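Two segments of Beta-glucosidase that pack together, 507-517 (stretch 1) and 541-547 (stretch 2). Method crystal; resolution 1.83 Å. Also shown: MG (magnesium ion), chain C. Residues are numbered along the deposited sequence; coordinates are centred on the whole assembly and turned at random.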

# COMPACT_ATOMS: atom_id res chain seq x y z
N GLU A 507 6.78 -6.96 -11.11
CA GLU A 507 7.41 -8.25 -10.82
C GLU A 507 6.40 -9.30 -10.40
O GLU A 507 6.69 -10.50 -10.48
CB GLU A 507 8.49 -8.10 -9.74
CG GLU A 507 9.61 -7.16 -10.12
CD GLU A 507 10.60 -7.78 -11.08
OE1 GLU A 507 10.34 -8.90 -11.57
OE2 GLU A 507 11.64 -7.15 -11.36
N GLY A 508 5.21 -8.89 -9.97
CA GLY A 508 4.18 -9.82 -9.58
C GLY A 508 3.13 -10.12 -10.62
O GLY A 508 2.19 -10.86 -10.32
N ASP A 509 3.23 -9.55 -11.81
CA ASP A 509 2.30 -9.93 -12.87
C ASP A 509 2.47 -11.41 -13.20
O ASP A 509 3.59 -11.94 -13.24
CB ASP A 509 2.53 -9.09 -14.14
CG ASP A 509 2.18 -7.63 -13.95
OD1 ASP A 509 1.58 -7.27 -12.90
OD2 ASP A 509 2.47 -6.84 -14.87
N ARG A 510 1.35 -12.09 -13.42
CA ARG A 510 1.35 -13.53 -13.67
C ARG A 510 0.54 -13.85 -14.93
O ARG A 510 -0.52 -14.48 -14.86
CB ARG A 510 0.80 -14.29 -12.47
CG ARG A 510 1.67 -14.21 -11.23
CD ARG A 510 3.01 -14.90 -11.43
NE ARG A 510 3.83 -14.80 -10.23
CZ ARG A 510 4.77 -13.88 -10.02
NH1 ARG A 510 5.02 -12.95 -10.95
NH2 ARG A 510 5.46 -13.88 -8.88
N PRO A 511 1.03 -13.45 -16.10
CA PRO A 511 0.33 -13.84 -17.33
C PRO A 511 0.38 -15.33 -17.59
O PRO A 511 -0.46 -15.84 -18.34
CB PRO A 511 1.07 -13.06 -18.43
CG PRO A 511 2.43 -12.81 -17.87
CD PRO A 511 2.27 -12.68 -16.38
N GLY A 512 1.31 -16.05 -16.95
CA GLY A 512 1.50 -17.46 -17.26
C GLY A 512 0.61 -18.42 -16.50
O GLY A 512 0.52 -19.58 -16.89
N GLY A 513 -0.03 -17.98 -15.44
CA GLY A 513 -0.84 -18.88 -14.64
C GLY A 513 -0.80 -18.51 -13.17
O GLY A 513 0.08 -17.78 -12.70
N LEU A 514 -1.77 -19.04 -12.42
CA LEU A 514 -1.86 -18.81 -10.98
C LEU A 514 -2.06 -20.11 -10.19
O LEU A 514 -2.52 -20.06 -9.05
CB LEU A 514 -2.98 -17.82 -10.64
CG LEU A 514 -2.62 -16.35 -10.88
CD1 LEU A 514 -3.85 -15.45 -10.82
CD2 LEU A 514 -1.58 -15.88 -9.88
N GLY A 515 -1.72 -21.25 -10.77
CA GLY A 515 -1.81 -22.49 -10.02
C GLY A 515 -0.73 -22.59 -8.95
O GLY A 515 0.27 -21.89 -8.96
N LEU A 516 -0.95 -23.50 -8.00
CA LEU A 516 0.08 -23.76 -7.00
C LEU A 516 1.34 -24.28 -7.68
O LEU A 516 1.28 -25.07 -8.62
CB LEU A 516 -0.43 -24.77 -5.97
CG LEU A 516 -1.60 -24.31 -5.11
CD1 LEU A 516 -2.12 -25.48 -4.28
CD2 LEU A 516 -1.15 -23.17 -4.22
N ASP A 517 2.50 -23.82 -7.20
CA ASP A 517 3.75 -24.31 -7.75
C ASP A 517 3.96 -25.78 -7.37
O ASP A 517 3.15 -26.40 -6.66
CB ASP A 517 4.93 -23.43 -7.31
CG ASP A 517 5.15 -23.42 -5.80
OD1 ASP A 517 4.74 -24.36 -5.10
OD2 ASP A 517 5.80 -22.46 -5.32
MG MG C . 3.61 -6.85 -16.66
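Stretch 2 (541-547) GRPLDIA

Stretch 2 lies along stretch 1 as an irregular, largely extended segment, held by an arginine clamp at one end, a backbone hydrogen bond toward the other, and leucine packing between and around them. The two segments together bury 421 Å², and no touching pair is closer than 28 residues in sequence, so this is a tertiary contact between distant parts of one chain.

Neither segment forms a regular strand here. From Arg 542 to Asp 545 the phi/psi pairs of stretch 2 (-174/165, -54/146, -118/154 and -81/97) describe an extended backbone, which bends at Ile 546 (-127/3). Stretch 1 leaves a 3-10 segment at Gly 508 and bends through a type I turn from Arg 510 to Gly 513. The order of contacts gives the direction: Gly 508 meets Arg 542, Leu 514 meets Leu 544 and Asp 545, and Leu 516 reaches Ile 546, so both chains advance the same way along the contact. The spacing is uneven, with CA atoms 9.4 Å apart at Gly 508 and Gly 541 but 4.4 Å apart at Gly 515 and Asp 545.

The wide end is spanned by the side chain of Arg 542, whose CA-to-CB bond points toward stretch 1. Its NH2 and NH1 both donate to Gly 508 O, at 2.8 and 3.1 Å; the N-H...O angles of 151° and 136° make the first the straighter bond. This carbonyl lies at the edge of the guanidinium, near its plane, where the N-H groups can reach it. Leu 514 covers one face, with CD2 3.6 Å from Arg 542 NE. Arg 510 also comes close, its NE 4.0 Å from Arg 542 NH2, a proximity of like charges; its own NH1 is engaged within stretch 1, donating to Glu 507 O at 3.0 Å and Asp 509 O at 2.9 Å.

At the narrow end, Asp 545 N donates to Leu 514 O at 2.8 Å and 165°, a short, nearly straight bond. A CA-H...O contact follows, Gly 515 CA to Asp 545 O at 3.5 Å. Two waters extend the link. Water 1 accepts from Leu 514 N at 2.9 Å and donates to Asp 545 OD2 at 2.8 Å; water 2 accepts from Leu 516 N at 2.9 Å and donates to Asp 545 O at 2.7 Å. The second fills a gap, since Leu 516 N and Asp 545 O stand 4.1 Å apart.

Apolar packing completes the contact. Leu 514, with 96 Å² covered, places CD2 4.1 Å from Leu 544 CD2. Leu 516 starts sideways, but its end comes nearer, bringing CD2 to 3.9 Å from Leu 544 CD1 and CG to 4.2 Å from Ile 546 CG2. Leu 544 thus touches both leucines of stretch 1.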

# COMPACT_ATOMS: atom_id res chain seq x y z
N GLY A 541 -1.35 -13.09 -2.42
CA GLY A 541 -1.89 -11.76 -2.67
C GLY A 541 -3.17 -11.70 -3.47
O GLY A 541 -3.63 -10.61 -3.81
N ARG A 542 -3.78 -12.84 -3.76
CA ARG A 542 -4.88 -12.89 -4.72
C ARG A 542 -5.44 -14.30 -4.71
O ARG A 542 -4.79 -15.22 -4.19
CB ARG A 542 -4.37 -12.55 -6.11
CG ARG A 542 -3.15 -13.38 -6.49
CD ARG A 542 -2.53 -12.93 -7.79
NE ARG A 542 -1.07 -13.03 -7.72
CZ ARG A 542 -0.23 -12.48 -8.59
NH1 ARG A 542 -0.69 -11.78 -9.64
NH2 ARG A 542 1.08 -12.62 -8.40
N PRO A 543 -6.63 -14.53 -5.28
CA PRO A 543 -7.05 -15.91 -5.54
C PRO A 543 -5.98 -16.64 -6.34
O PRO A 543 -5.28 -16.05 -7.16
CB PRO A 543 -8.35 -15.74 -6.34
CG PRO A 543 -8.86 -14.38 -5.93
CD PRO A 543 -7.62 -13.54 -5.75
N LEU A 544 -5.85 -17.94 -6.07
CA LEU A 544 -4.97 -18.82 -6.82
C LEU A 544 -5.82 -19.90 -7.49
O LEU A 544 -6.90 -20.24 -7.01
CB LEU A 544 -3.91 -19.47 -5.92
CG LEU A 544 -2.95 -18.53 -5.21
CD1 LEU A 544 -1.93 -19.35 -4.39
CD2 LEU A 544 -2.25 -17.58 -6.18
N ASP A 545 -5.30 -20.44 -8.59
CA ASP A 545 -6.04 -21.39 -9.42
C ASP A 545 -5.95 -22.78 -8.79
O ASP A 545 -4.97 -23.50 -8.98
CB ASP A 545 -5.48 -21.37 -10.83
CG ASP A 545 -6.38 -22.07 -11.84
OD1 ASP A 545 -7.50 -22.50 -11.47
OD2 ASP A 545 -5.95 -22.18 -13.00
N ILE A 546 -6.99 -23.16 -8.03
CA ILE A 546 -6.96 -24.37 -7.21
C ILE A 546 -8.15 -25.28 -7.47
O ILE A 546 -8.31 -26.27 -6.75
CB ILE A 546 -6.92 -24.01 -5.71
CG1 ILE A 546 -8.17 -23.17 -5.40
CG2 ILE A 546 -5.62 -23.30 -5.36
CD1 ILE A 546 -8.36 -22.88 -3.98
N ALA A 547 -9.01 -24.94 -8.43
CA ALA A 547 -10.28 -25.66 -8.57
C ALA A 547 -10.07 -27.14 -8.86
O ALA A 547 -10.93 -27.96 -8.52
CB ALA A 547 -11.12 -25.02 -9.68
O HOH W 1 -3.36 -21.20 -13.59
O HOH W 2 -3.14 -25.39 -8.30
O HOH W 3 4.06 -4.86 -16.21
O HOH W 4 5.19 -7.57 -15.58
O HOH W 5 3.29 -8.80 -17.32
O HOH W 6 5.04 -6.79 -18.23